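Local coordinates for importin subunit beta-1 (Saccharomyces cerevisiae, PDB 5OWU), which carries proteins into the nucleus by pairing with importin alpha, which binds the classical nuclear localization signal of the cargo, at residues I21-T24 with S25-L29; D422-L425 with Q426-E429; F80-R83 with W84-V88; F840-A843 with T844-A848. All coordinates share one frame; numbering follows the deposited sequence.

Contact 1: I21-T24 with S25-L29; sequences IRLT and SETQL
Ser25 and Ile21 meet across one turn of helix 19-35, and Ser25 is the buried one of the residues that touch here. Ser25 N donates to Ile21 O at 2.9 Å. The serine hydroxyl turns back to the same carbonyl, with Ser25 OG 2.9 Å from Ile21 O. Chi1 of -63° explains this, since it sets OG beside the serine's own backbone N. A second acceptor is also near that proton, so the hydroxyl bond is only a possible one.

Thr24 takes part through its carbonyl. Thr24 O accepts from Gln28 N at 3.0 Å. The threonine hydroxyl serves the preceding turn instead, bonding to Asn20 O.

Glu26 N donates to Arg22 O at 2.9 Å. The glutamate chain is bent at chi2 (148°) and curls over that carbonyl, bringing Glu26 CD to 3.6 Å from Arg22 O. Its carboxylate stops short of the guanidinium, with Glu26 OE2 5.5 Å from Arg22 NE. Any attraction of the two charges is probably modest. Arg22 NH1 bonds to Ser16 O.

Leu23 O is held twice. Thr27 N lies 2.9 Å and Thr27 OG1 3.0 Å from Leu23 O, on opposite faces of its plane.

This is regular alpha-helical i to i+4 bonding, with a threonine hydroxyl doubling a backbone bond. It lies in HEAT repeat 1, where Ser25 and Leu29 pack on helix 3-15.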
ATOM      1  N   ILE A  21     -37.591  13.209   8.532  1.00 51.89           N
ATOM      2  CA  ILE A  21     -37.613  14.336   7.607  1.00 52.91           C
ATOM      3  C   ILE A  21     -36.293  14.435   6.849  1.00 53.70           C
ATOM      4  O   ILE A  21     -36.272  14.787   5.663  1.00 44.31           O
ATOM      5  CB  ILE A  21     -37.948  15.632   8.369  1.00 48.33           C
ATOM      6  CG1 ILE A  21     -39.396  15.575   8.870  1.00 61.39           C
ATOM      7  CG2 ILE A  21     -37.729  16.872   7.485  1.00 45.97           C
ATOM      8  CD1 ILE A  21     -39.844  16.785   9.679  1.00 53.40           C
ATOM      9  N   ARG A  22     -35.174  14.119   7.506  1.00 49.35           N
ATOM     10  CA  ARG A  22     -33.888  14.144   6.813  1.00 59.01           C
ATOM     11  C   ARG A  22     -33.870  13.146   5.666  1.00 55.91           C
ATOM     12  O   ARG A  22     -33.435  13.466   4.552  1.00 43.28           O
ATOM     13  CB  ARG A  22     -32.742  13.844   7.783  1.00 43.88           C
ATOM     14  CG  ARG A  22     -32.528  14.902   8.851  1.00 50.79           C
ATOM     15  CD  ARG A  22     -31.072  14.970   9.312  1.00 43.32           C
ATOM     16  NE  ARG A  22     -30.603  13.745   9.964  1.00 43.34           N
ATOM     17  CZ  ARG A  22     -30.793  13.455  11.252  1.00 54.83           C
ATOM     18  NH1 ARG A  22     -31.462  14.292  12.032  1.00 46.90           N
ATOM     19  NH2 ARG A  22     -30.321  12.324  11.765  1.00 47.28           N
ATOM     20  N   LEU A  23     -34.334  11.919   5.922  1.00 58.56           N
ATOM     21  CA  LEU A  23     -34.295  10.897   4.881  1.00 60.89           C
ATOM     22  C   LEU A  23     -35.308  11.192   3.779  1.00 57.52           C
ATOM     23  O   LEU A  23     -35.013  11.006   2.595  1.00 58.08           O
ATOM     24  CB  LEU A  23     -34.539   9.517   5.488  1.00 58.61           C
ATOM     25  CG  LEU A  23     -34.453   8.333   4.523  1.00 61.02           C
ATOM     26  CD1 LEU A  23     -33.037   8.158   3.982  1.00 65.65           C
ATOM     27  CD2 LEU A  23     -34.935   7.064   5.212  1.00 61.15           C
ATOM     28  N   THR A  24     -36.508  11.644   4.149  1.00 44.71           N
ATOM     29  CA  THR A  24     -37.492  12.056   3.152  1.00 55.22           C
ATOM     30  C   THR A  24     -36.933  13.143   2.243  1.00 51.75           C
ATOM     31  O   THR A  24     -37.132  13.114   1.021  1.00 40.24           O
ATOM     32  CB  THR A  24     -38.763  12.545   3.850  1.00 49.76           C
ATOM     33  OG1 THR A  24     -39.428  11.433   4.458  1.00 63.13           O
ATOM     34  CG2 THR A  24     -39.717  13.221   2.866  1.00 59.39           C
ATOM     35  N   SER A  25     -36.231  14.117   2.827  1.00 52.99           N
ATOM     36  CA  SER A  25     -35.653  15.194   2.032  1.00 45.58           C
ATOM     37  C   SER A  25     -34.544  14.678   1.122  1.00 45.30           C
ATOM     38  O   SER A  25     -34.459  15.079  -0.048  1.00 36.43           O
ATOM     39  CB  SER A  25     -35.135  16.289   2.958  1.00 51.78           C
ATOM     40  OG  SER A  25     -36.202  16.867   3.691  1.00 53.56           O
ATOM     41  N   GLU A  26     -33.682  13.794   1.638  1.00 48.39           N
ATOM     42  CA  GLU A  26     -32.615  13.232   0.814  1.00 51.85           C
ATOM     43  C   GLU A  26     -33.186  12.427  -0.347  1.00 50.54           C
ATOM     44  O   GLU A  26     -32.686  12.501  -1.479  1.00 47.16           O
ATOM     45  CB  GLU A  26     -31.691  12.362   1.671  1.00 48.54           C
ATOM     46  CG  GLU A  26     -30.529  13.122   2.298  1.00 64.97           C
ATOM     47  CD  GLU A  26     -30.103  12.567   3.658  1.00 79.86           C
ATOM     48  OE1 GLU A  26     -30.193  11.334   3.861  1.00 81.29           O
ATOM     49  OE2 GLU A  26     -29.684  13.367   4.529  1.00 67.39           O
ATOM     50  N   THR A  27     -34.238  11.652  -0.085  1.00 48.14           N
ATOM     51  CA  THR A  27     -34.875  10.883  -1.145  1.00 45.19           C
ATOM     52  C   THR A  27     -35.464  11.804  -2.203  1.00 44.10           C
ATOM     53  O   THR A  27     -35.297  11.564  -3.403  1.00 48.41           O
ATOM     54  CB  THR A  27     -35.953   9.969  -0.557  1.00 61.02           C
ATOM     55  OG1 THR A  27     -35.352   9.061   0.376  1.00 53.77           O
ATOM     56  CG2 THR A  27     -36.658   9.166  -1.655  1.00 53.33           C
ATOM     57  N   GLN A  28     -36.146  12.872  -1.783  1.00 37.72           N
ATOM     58  CA  GLN A  28     -36.751  13.765  -2.766  1.00 40.65           C
ATOM     59  C   GLN A  28     -35.682  14.478  -3.593  1.00 48.54           C
ATOM     60  O   GLN A  28     -35.861  14.691  -4.800  1.00 33.63           O
ATOM     61  CB  GLN A  28     -37.665  14.767  -2.067  1.00 40.26           C
ATOM     62  CG  GLN A  28     -38.702  15.389  -2.988  1.00 60.63           C
ATOM     63  CD  GLN A  28     -39.641  16.329  -2.254  1.00 73.49           C
ATOM     64  OE1 GLN A  28     -39.957  16.119  -1.081  1.00 64.25           O
ATOM     65  NE2 GLN A  28     -40.086  17.377  -2.940  1.00 71.00           N
ATOM     66  N   LEU A  29     -34.556  14.834  -2.972  1.00 43.84           N
ATOM     67  CA  LEU A  29     -33.468  15.463  -3.718  1.00 43.34           C
ATOM     68  C   LEU A  29     -32.899  14.513  -4.764  1.00 36.88           C
ATOM     69  O   LEU A  29     -32.760  14.873  -5.941  1.00 35.72           O
ATOM     70  CB  LEU A  29     -32.376  15.926  -2.755  1.00 35.34           C
ATOM     71  CG  LEU A  29     -32.763  17.108  -1.870  1.00 41.36           C
ATOM     72  CD1 LEU A  29     -31.776  17.256  -0.729  1.00 40.41           C
ATOM     73  CD2 LEU A  29     -32.842  18.389  -2.680  1.00 38.36           C
TER

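Contact 2: D422-L425 with Q426-E429; sequences DQSL and QVKE
Asp422 and Val427 cross at about a right angle where the chain enters helix 425-442. Val427 CG1 presses on the carboxylate carbon, 3.4 Å from Asp422 CG. The other branch of the valine serves Ser424. Val427 CG2 lies 3.4 Å from Ser424 CB, which is tighter than a usual carbon contact. The valine thus spreads its methyls over both residues, CG1 mainly on Asp422 and CG2 mainly on Ser424.

The aspartate is fixed by an Asx turn. Ser424 N donates to Asp422 OD2 at 2.8 Å, meeting the oxygen on its anti side and 20° out of the carboxylate plane.

Ser424 is the N-cap. Its OG stands anti to the backbone N (chi1 173°) and faces the start of the helix. There Ser424 OG accepts a weak bond from Val427 N at 3.3 Å. A water bridges Ser424 OG to Gln426 OE1, at 3.0 Å from each.

Lys428 runs over the Asp422 carbonyl with its methylenes, CD coming within 3.3 Å of Asp422 O. The chain bends at chi3 (-69°) as it passes. Ser424 O accepts from Lys428 N at 3.1 Å.

Several neighbours hold this corner of HEAT repeat 10. On helix 383-395, Arg386 forms a salt bridge with Asp422, and Trp383 touches Ser424 and Gln426. Lys428 NZ forms a salt bridge with Asp465, while Leu425 and Lys428 lean on Val469 of helix 467-484.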
ATOM      1  N   ASP A 422      23.281  -0.473  28.272  1.00 32.34           N
ATOM      2  CA  ASP A 422      23.347   0.973  28.417  1.00 34.28           C
ATOM      3  C   ASP A 422      22.317   1.451  29.434  1.00 38.72           C
ATOM      4  O   ASP A 422      21.250   0.855  29.596  1.00 34.38           O
ATOM      5  CB  ASP A 422      23.099   1.647  27.067  1.00 35.65           C
ATOM      6  CG  ASP A 422      23.613   3.066  27.024  1.00 30.81           C
ATOM      7  OD1 ASP A 422      24.792   3.250  26.659  1.00 38.25           O
ATOM      8  OD2 ASP A 422      22.848   3.998  27.355  1.00 31.78           O
ATOM      9  N   GLN A 423      22.646   2.547  30.120  1.00 38.56           N
ATOM     10  CA  GLN A 423      21.709   3.158  31.057  1.00 42.26           C
ATOM     11  C   GLN A 423      20.568   3.886  30.357  1.00 44.46           C
ATOM     12  O   GLN A 423      19.563   4.204  31.003  1.00 37.71           O
ATOM     13  CB  GLN A 423      22.447   4.131  31.974  1.00 48.24           C
ATOM     14  CG  GLN A 423      23.153   5.275  31.245  1.00 62.39           C
ATOM     15  CD  GLN A 423      24.202   5.958  32.107  1.00 75.40           C
ATOM     16  OE1 GLN A 423      25.092   5.307  32.660  1.00 72.46           O
ATOM     17  NE2 GLN A 423      24.100   7.276  32.227  1.00 75.27           N
ATOM     18  N   SER A 424      20.696   4.166  29.063  1.00 36.47           N
ATOM     19  CA  SER A 424      19.665   4.878  28.318  1.00 34.36           C
ATOM     20  C   SER A 424      18.689   3.881  27.709  1.00 30.29           C
ATOM     21  O   SER A 424      19.095   2.991  26.952  1.00 27.24           O
ATOM     22  CB  SER A 424      20.293   5.734  27.222  1.00 31.55           C
ATOM     23  OG  SER A 424      19.289   6.306  26.400  1.00 33.06           O
ATOM     24  N   LEU A 425      17.401   4.034  28.030  1.00 31.41           N
ATOM     25  CA  LEU A 425      16.379   3.181  27.428  1.00 32.52           C
ATOM     26  C   LEU A 425      16.379   3.301  25.907  1.00 29.00           C
ATOM     27  O   LEU A 425      16.260   2.296  25.193  1.00 28.25           O
ATOM     28  CB  LEU A 425      15.003   3.545  27.977  1.00 32.90           C
ATOM     29  CG  LEU A 425      13.832   2.807  27.332  1.00 32.19           C
ATOM     30  CD1 LEU A 425      14.000   1.306  27.477  1.00 39.02           C
ATOM     31  CD2 LEU A 425      12.525   3.259  27.958  1.00 45.45           C
ATOM     32  N   GLN A 426      16.486   4.529  25.394  1.00 25.38           N
ATOM     33  CA  GLN A 426      16.507   4.728  23.948  1.00 34.77           C
ATOM     34  C   GLN A 426      17.697   4.014  23.317  1.00 28.85           C
ATOM     35  O   GLN A 426      17.576   3.405  22.245  1.00 29.26           O
ATOM     36  CB  GLN A 426      16.549   6.219  23.624  1.00 36.31           C
ATOM     37  CG  GLN A 426      15.346   7.010  24.123  1.00 47.54           C
ATOM     38  CD  GLN A 426      15.578   7.628  25.493  1.00 57.99           C
ATOM     39  OE1 GLN A 426      15.997   6.950  26.433  1.00 51.99           O
ATOM     40  NE2 GLN A 426      15.316   8.929  25.609  1.00 59.50           N
ATOM     41  N   VAL A 427      18.858   4.074  23.969  1.00 27.93           N
ATOM     42  CA  VAL A 427      20.036   3.415  23.415  1.00 23.04           C
ATOM     43  C   VAL A 427      19.810   1.917  23.324  1.00 25.59           C
ATOM     44  O   VAL A 427      20.148   1.288  22.319  1.00 27.09           O
ATOM     45  CB  VAL A 427      21.284   3.743  24.252  1.00 24.86           C
ATOM     46  CG1 VAL A 427      22.468   2.878  23.820  1.00 25.89           C
ATOM     47  CG2 VAL A 427      21.629   5.212  24.117  1.00 29.52           C
ATOM     48  N   LYS A 428      19.260   1.313  24.380  1.00 26.33           N
ATOM     49  CA  LYS A 428      19.043  -0.130  24.357  1.00 27.83           C
ATOM     50  C   LYS A 428      17.999  -0.513  23.319  1.00 23.57           C
ATOM     51  O   LYS A 428      18.120  -1.550  22.655  1.00 29.37           O
ATOM     52  CB  LYS A 428      18.614  -0.620  25.736  1.00 23.45           C
ATOM     53  CG  LYS A 428      19.713  -0.580  26.778  1.00 34.66           C
ATOM     54  CD  LYS A 428      19.273  -1.258  28.070  1.00 32.67           C
ATOM     55  CE  LYS A 428      18.209  -0.472  28.788  1.00 32.11           C
ATOM     56  NZ  LYS A 428      17.879  -1.117  30.079  1.00 30.46           N
ATOM     57  N   GLU A 429      16.955   0.301  23.180  1.00 26.44           N
ATOM     58  CA  GLU A 429      15.927   0.023  22.184  1.00 29.36           C
ATOM     59  C   GLU A 429      16.530  -0.016  20.784  1.00 26.78           C
ATOM     60  O   GLU A 429      16.323  -0.972  20.012  1.00 25.38           O
ATOM     61  CB  GLU A 429      14.834   1.090  22.278  1.00 36.41           C
ATOM     62  CG  GLU A 429      13.779   1.027  21.193  1.00 35.82           C
ATOM     63  CD  GLU A 429      12.643   2.010  21.434  1.00 37.80           C
ATOM     64  OE1 GLU A 429      12.925   3.157  21.837  1.00 38.19           O
ATOM     65  OE2 GLU A 429      11.475   1.624  21.233  1.00 38.10           O
TER
HETATM   66  O   HOH W   1      20.794  -1.331  31.924  1.00 48.52           O
HETATM   67  O   HOH W   2      18.029   8.437  28.012  1.00 47.34           O

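Contact 3: F80-R83 with W84-V88; sequences FAQR and WITQV
This is an intrahelical contact at the C-terminal end of helix 74-87, where Gln82 meets Thr86 and Arg83 meets Gln87. Gln82 O takes two bonds from Thr86, one from N at 2.9 Å and one from OG1 at 2.8 Å. They arrive from opposite faces of the carbonyl plane. Chi1 of 64° brings OG1 back to this carbonyl by placing it between the backbone N and the carbonyl carbon.

The same hydroxyl oxygen accepts twice. Gln87 NE2 donates to Thr86 OG1 at 3.0 Å, with the oxygen in the plane of the amide. A water accepts from Gln82 NE2 at 2.8 Å and donates to Thr86 OG1.

Arg83 and Gln87 cross at about a right angle and touch through aliphatic carbons, CG to CG 4.0 Å. Their guanidinium and amide planes are 39° apart. On another side, Ile85 CG1 lies 3.2 Å from Ala81 O.

Arg83 turns its charged end to Glu68 in a salt bridge and to Phe37 in a cation-pi contact. Trp84 packs on helices 90-104 and 109-126, touching Ile96, Ile122 and Ile125, and its NE1 bonds to Glu126.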
ATOM      1  N   PHE A  80     -21.489  10.632 -15.957  1.00 30.90           N
ATOM      2  CA  PHE A  80     -21.743  11.995 -15.501  1.00 30.86           C
ATOM      3  C   PHE A  80     -21.385  13.009 -16.578  1.00 28.33           C
ATOM      4  O   PHE A  80     -22.115  13.987 -16.793  1.00 30.60           O
ATOM      5  CB  PHE A  80     -20.943  12.285 -14.226  1.00 31.76           C
ATOM      6  CG  PHE A  80     -21.454  11.591 -12.986  1.00 39.67           C
ATOM      7  CD1 PHE A  80     -22.688  10.959 -12.959  1.00 28.80           C
ATOM      8  CD2 PHE A  80     -20.691  11.597 -11.824  1.00 31.85           C
ATOM      9  CE1 PHE A  80     -23.139  10.334 -11.809  1.00 32.79           C
ATOM     10  CE2 PHE A  80     -21.143  10.978 -10.676  1.00 41.42           C
ATOM     11  CZ  PHE A  80     -22.372  10.340 -10.673  1.00 33.19           C
ATOM     12  N   ALA A  81     -20.265  12.795 -17.269  1.00 29.74           N
ATOM     13  CA  ALA A  81     -19.865  13.727 -18.316  1.00 28.01           C
ATOM     14  C   ALA A  81     -20.918  13.782 -19.412  1.00 31.53           C
ATOM     15  O   ALA A  81     -21.357  14.866 -19.821  1.00 28.59           O
ATOM     16  CB  ALA A  81     -18.503  13.329 -18.892  1.00 30.93           C
ATOM     17  N   GLN A  82     -21.344  12.615 -19.903  1.00 29.45           N
ATOM     18  CA  GLN A  82     -22.335  12.609 -20.973  1.00 26.76           C
ATOM     19  C   GLN A  82     -23.676  13.177 -20.510  1.00 26.89           C
ATOM     20  O   GLN A  82     -24.380  13.825 -21.298  1.00 25.17           O
ATOM     21  CB  GLN A  82     -22.517  11.196 -21.520  1.00 32.52           C
ATOM     22  CG  GLN A  82     -23.573  11.122 -22.627  1.00 48.55           C
ATOM     23  CD  GLN A  82     -23.618   9.780 -23.322  1.00 55.58           C
ATOM     24  OE1 GLN A  82     -22.626   9.052 -23.366  1.00 65.35           O
ATOM     25  NE2 GLN A  82     -24.779   9.443 -23.871  1.00 52.36           N
ATOM     26  N   ARG A  83     -24.054  12.943 -19.251  1.00 27.78           N
ATOM     27  CA  ARG A  83     -25.299  13.520 -18.749  1.00 30.86           C
ATOM     28  C   ARG A  83     -25.224  15.044 -18.702  1.00 33.45           C
ATOM     29  O   ARG A  83     -26.180  15.728 -19.081  1.00 23.62           O
ATOM     30  CB  ARG A  83     -25.639  12.963 -17.366  1.00 26.93           C
ATOM     31  CG  ARG A  83     -26.885  13.620 -16.770  1.00 33.61           C
ATOM     32  CD  ARG A  83     -27.342  12.967 -15.494  1.00 27.79           C
ATOM     33  NE  ARG A  83     -26.336  13.029 -14.442  1.00 30.17           N
ATOM     34  CZ  ARG A  83     -26.549  12.622 -13.195  1.00 32.47           C
ATOM     35  NH1 ARG A  83     -27.735  12.144 -12.858  1.00 30.95           N
ATOM     36  NH2 ARG A  83     -25.587  12.699 -12.285  1.00 33.03           N
ATOM     37  N   TRP A  84     -24.115  15.600 -18.218  1.00 22.12           N
ATOM     38  CA  TRP A  84     -23.940  17.049 -18.272  1.00 24.34           C
ATOM     39  C   TRP A  84     -24.026  17.554 -19.706  1.00 26.09           C
ATOM     40  O   TRP A  84     -24.717  18.540 -19.997  1.00 23.52           O
ATOM     41  CB  TRP A  84     -22.598  17.442 -17.652  1.00 24.03           C
ATOM     42  CG  TRP A  84     -22.265  18.893 -17.828  1.00 22.72           C
ATOM     43  CD1 TRP A  84     -21.458  19.434 -18.781  1.00 22.82           C
ATOM     44  CD2 TRP A  84     -22.741  19.990 -17.039  1.00 22.24           C
ATOM     45  NE1 TRP A  84     -21.392  20.795 -18.633  1.00 25.85           N
ATOM     46  CE2 TRP A  84     -22.170  21.164 -17.571  1.00 21.62           C
ATOM     47  CE3 TRP A  84     -23.588  20.094 -15.933  1.00 23.64           C
ATOM     48  CZ2 TRP A  84     -22.414  22.427 -17.031  1.00 29.37           C
ATOM     49  CZ3 TRP A  84     -23.834  21.346 -15.401  1.00 25.48           C
ATOM     50  CH2 TRP A  84     -23.249  22.496 -15.949  1.00 29.03           C
ATOM     51  N   ILE A  85     -23.338  16.876 -20.621  1.00 26.28           N
ATOM     52  CA  ILE A  85     -23.241  17.371 -21.989  1.00 23.21           C
ATOM     53  C   ILE A  85     -24.598  17.352 -22.682  1.00 27.40           C
ATOM     54  O   ILE A  85     -24.963  18.315 -23.372  1.00 25.17           O
ATOM     55  CB  ILE A  85     -22.185  16.560 -22.762  1.00 23.90           C
ATOM     56  CG1 ILE A  85     -20.793  16.909 -22.218  1.00 31.26           C
ATOM     57  CG2 ILE A  85     -22.280  16.827 -24.264  1.00 23.97           C
ATOM     58  CD1 ILE A  85     -19.701  15.984 -22.662  1.00 37.39           C
ATOM     59  N   THR A  86     -25.369  16.271 -22.520  1.00 24.68           N
ATOM     60  CA  THR A  86     -26.605  16.107 -23.285  1.00 27.71           C
ATOM     61  C   THR A  86     -27.874  16.514 -22.538  1.00 28.88           C
ATOM     62  O   THR A  86     -28.823  16.970 -23.174  1.00 30.72           O
ATOM     63  CB  THR A  86     -26.769  14.653 -23.754  1.00 30.47           C
ATOM     64  OG1 THR A  86     -26.897  13.781 -22.628  1.00 31.47           O
ATOM     65  CG2 THR A  86     -25.582  14.222 -24.597  1.00 28.96           C
ATOM     66  N   GLN A  87     -27.930  16.376 -21.219  1.00 26.79           N
ATOM     67  CA  GLN A  87     -29.177  16.595 -20.489  1.00 28.00           C
ATOM     68  C   GLN A  87     -29.308  17.978 -19.864  1.00 26.03           C
ATOM     69  O   GLN A  87     -30.420  18.374 -19.513  1.00 30.34           O
ATOM     70  CB  GLN A  87     -29.338  15.540 -19.391  1.00 25.57           C
ATOM     71  CG  GLN A  87     -29.302  14.111 -19.930  1.00 34.72           C
ATOM     72  CD  GLN A  87     -30.316  13.886 -21.043  1.00 33.72           C
ATOM     73  OE1 GLN A  87     -31.516  14.075 -20.850  1.00 37.44           O
ATOM     74  NE2 GLN A  87     -29.834  13.495 -22.219  1.00 34.45           N
ATOM     75  N   VAL A  88     -28.219  18.718 -19.694  1.00 26.83           N
ATOM     76  CA  VAL A  88     -28.290  20.102 -19.238  1.00 24.05           C
ATOM     77  C   VAL A  88     -28.212  20.978 -20.481  1.00 32.04           C
ATOM     78  O   VAL A  88     -27.236  20.917 -21.237  1.00 29.21           O
ATOM     79  CB  VAL A  88     -27.176  20.426 -18.226  1.00 21.58           C
ATOM     80  CG1 VAL A  88     -27.268  21.869 -17.741  1.00 24.66           C
ATOM     81  CG2 VAL A  88     -27.248  19.470 -17.039  1.00 24.12           C
TER
HETATM   82  O   HOH W   3     -27.234  10.672 -23.193  1.00 36.17           O

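Contact 4: F840-A843 with T844-A848; sequences FSQA and TKDTA
Phe840 and Thr844 make the packed side of this contact. Thr844 CG2 comes obliquely to the phenylalanine, 4.0 Å from Phe840 CB. The threonine is buried. Chi1 of -61° turns that methyl anti to the backbone N and leaves OG1 on the side of Ser841. Ser841 OG and Thr844 OG1 are 3.2 Å apart. Asp796 bonds to both, OD2 to the serine and OD1 to the threonine, and Arg800 also bonds to Thr844 OG1. The two hydroxyls are therefore held in place from helix 796-812.

Thr847 adds a second firm point on this side. Thr847 N and Thr847 OG1 both donate to Ala843 O, each at 2.9 Å, from opposite faces of the carbonyl plane. The Thr847 side chain also touches Arg800 and Val803.

The motif is a helix N-cap, with Ser841 just before helix 842-860 in HEAT repeat 19. Ser841 OG accepts from Thr844 N at 3.4 Å, a weak capping bond. Ser841 O accepts from Lys845 N at 3.2 Å.

The other side is looser and carries Gln842 and Asp846, both exposed, where Thr844 is buried and bonded to helix 796-812. The position of the Asp846 carboxylate against the Gln842 carbonyl is doubtful in the model. Gln842 OE1 lies 4.0 Å from Lys845 CD. The lysine lays its CG near Ser841 O, then bends at chi3 and sends NZ to bond with Gln838 OE1.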
ATOM      1  N   PHE A 840      13.177 -16.567 -11.032  1.00 72.95           N
ATOM      2  CA  PHE A 840      12.202 -17.638 -10.898  1.00 70.08           C
ATOM      3  C   PHE A 840      12.863 -18.869 -10.293  1.00 69.42           C
ATOM      4  O   PHE A 840      14.001 -19.210 -10.628  1.00 75.75           O
ATOM      5  CB  PHE A 840      11.597 -17.990 -12.258  1.00 65.75           C
ATOM      6  CG  PHE A 840      10.738 -16.909 -12.840  1.00 54.80           C
ATOM      7  CD1 PHE A 840       9.777 -16.279 -12.068  1.00 52.44           C
ATOM      8  CD2 PHE A 840      10.897 -16.514 -14.158  1.00 64.00           C
ATOM      9  CE1 PHE A 840       8.983 -15.282 -12.599  1.00 50.51           C
ATOM     10  CE2 PHE A 840      10.109 -15.513 -14.695  1.00 64.64           C
ATOM     11  CZ  PHE A 840       9.150 -14.896 -13.913  1.00 61.95           C
ATOM     12  N   SER A 841      12.142 -19.537  -9.399  1.00 58.19           N
ATOM     13  CA  SER A 841      12.657 -20.737  -8.766  1.00 58.59           C
ATOM     14  C   SER A 841      12.860 -21.838  -9.804  1.00 62.48           C
ATOM     15  O   SER A 841      12.481 -21.716 -10.970  1.00 61.58           O
ATOM     16  CB  SER A 841      11.703 -21.213  -7.675  1.00 61.14           C
ATOM     17  OG  SER A 841      10.467 -21.621  -8.235  1.00 58.35           O
ATOM     18  N   GLN A 842      13.462 -22.940  -9.355  1.00 76.21           N
ATOM     19  CA  GLN A 842      13.709 -24.057 -10.255  1.00 72.47           C
ATOM     20  C   GLN A 842      12.444 -24.860 -10.518  1.00 70.88           C
ATOM     21  O   GLN A 842      12.318 -25.468 -11.584  1.00 65.78           O
ATOM     22  CB  GLN A 842      14.797 -24.971  -9.690  1.00 80.64           C
ATOM     23  CG  GLN A 842      15.499 -25.809 -10.751  1.00 80.43           C
ATOM     24  CD  GLN A 842      16.358 -24.970 -11.684  1.00 85.93           C
ATOM     25  OE1 GLN A 842      16.884 -23.928 -11.292  1.00 91.59           O
ATOM     26  NE2 GLN A 842      16.501 -25.421 -12.926  1.00 87.10           N
ATOM     27  N   ALA A 843      11.505 -24.887  -9.570  1.00 56.61           N
ATOM     28  CA  ALA A 843      10.224 -25.534  -9.836  1.00 63.98           C
ATOM     29  C   ALA A 843       9.487 -24.814 -10.957  1.00 54.56           C
ATOM     30  O   ALA A 843       8.914 -25.453 -11.849  1.00 56.13           O
ATOM     31  CB  ALA A 843       9.375 -25.572  -8.565  1.00 60.35           C
ATOM     32  N   THR A 844       9.508 -23.478 -10.934  1.00 57.73           N
ATOM     33  CA  THR A 844       8.906 -22.698 -12.010  1.00 62.05           C
ATOM     34  C   THR A 844       9.560 -23.007 -13.351  1.00 60.52           C
ATOM     35  O   THR A 844       8.872 -23.156 -14.366  1.00 47.63           O
ATOM     36  CB  THR A 844       9.019 -21.209 -11.689  1.00 54.86           C
ATOM     37  OG1 THR A 844       8.313 -20.929 -10.476  1.00 50.28           O
ATOM     38  CG2 THR A 844       8.444 -20.349 -12.809  1.00 57.64           C
ATOM     39  N   LYS A 845      10.888 -23.111 -13.377  1.00 55.55           N
ATOM     40  CA  LYS A 845      11.573 -23.373 -14.638  1.00 56.16           C
ATOM     41  C   LYS A 845      11.301 -24.790 -15.126  1.00 50.85           C
ATOM     42  O   LYS A 845      11.186 -25.023 -16.335  1.00 48.99           O
ATOM     43  CB  LYS A 845      13.073 -23.117 -14.475  1.00 65.69           C
ATOM     44  CG  LYS A 845      13.389 -21.675 -14.086  1.00 67.60           C
ATOM     45  CD  LYS A 845      14.849 -21.481 -13.696  1.00 79.39           C
ATOM     46  CE  LYS A 845      15.603 -20.704 -14.759  1.00 77.19           C
ATOM     47  NZ  LYS A 845      16.999 -20.401 -14.349  1.00 90.56           N
ATOM     48  N   ASP A 846      11.182 -25.745 -14.203  1.00 54.94           N
ATOM     49  CA  ASP A 846      10.782 -27.097 -14.579  1.00 59.66           C
ATOM     50  C   ASP A 846       9.396 -27.092 -15.212  1.00 56.66           C
ATOM     51  O   ASP A 846       9.171 -27.707 -16.265  1.00 52.87           O
ATOM     52  CB  ASP A 846      10.801 -28.013 -13.350  1.00 63.90           C
ATOM     53  CG  ASP A 846      12.174 -28.103 -12.699  1.00 77.46           C
ATOM     54  OD1 ASP A 846      13.191 -27.912 -13.402  1.00 71.99           O
ATOM     55  OD2 ASP A 846      12.233 -28.374 -11.480  1.00 69.09           O
ATOM     56  N   THR A 847       8.448 -26.400 -14.576  1.00 52.62           N
ATOM     57  CA  THR A 847       7.108 -26.295 -15.143  1.00 46.06           C
ATOM     58  C   THR A 847       7.152 -25.656 -16.525  1.00 47.70           C
ATOM     59  O   THR A 847       6.456 -26.101 -17.443  1.00 49.19           O
ATOM     60  CB  THR A 847       6.202 -25.493 -14.208  1.00 44.30           C
ATOM     61  OG1 THR A 847       6.247 -26.054 -12.887  1.00 49.73           O
ATOM     62  CG2 THR A 847       4.758 -25.513 -14.706  1.00 39.87           C
ATOM     63  N   ALA A 848       7.977 -24.618 -16.697  1.00 49.86           N
ATOM     64  CA  ALA A 848       8.103 -23.980 -18.005  1.00 52.06           C
ATOM     65  C   ALA A 848       8.663 -24.950 -19.037  1.00 53.41           C
ATOM     66  O   ALA A 848       8.278 -24.908 -20.211  1.00 44.49           O
ATOM     67  CB  ALA A 848       8.986 -22.736 -17.908  1.00 55.56           C
TER

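Along the chain the order is contact 1, contact 3, contact 2, contact 4. Each is local to one helix or its start: helix 19-35, helix 74-87, helix 425-442 and helix 842-860. Contacts 1 and 3 are both near the N-terminus. Their centres are 24 Å apart and their nearest atoms about 9 Å apart. The other pairs are far from each other. Centres are 65 Å apart for contacts 2 and 3, 61 Å for contacts 1 and 4, and 47 Å for contacts 2 and 4. The four thus sample the beginning, middle and end of one all-helical HEAT-repeat solenoid. No two touch, and each is local to its own helix.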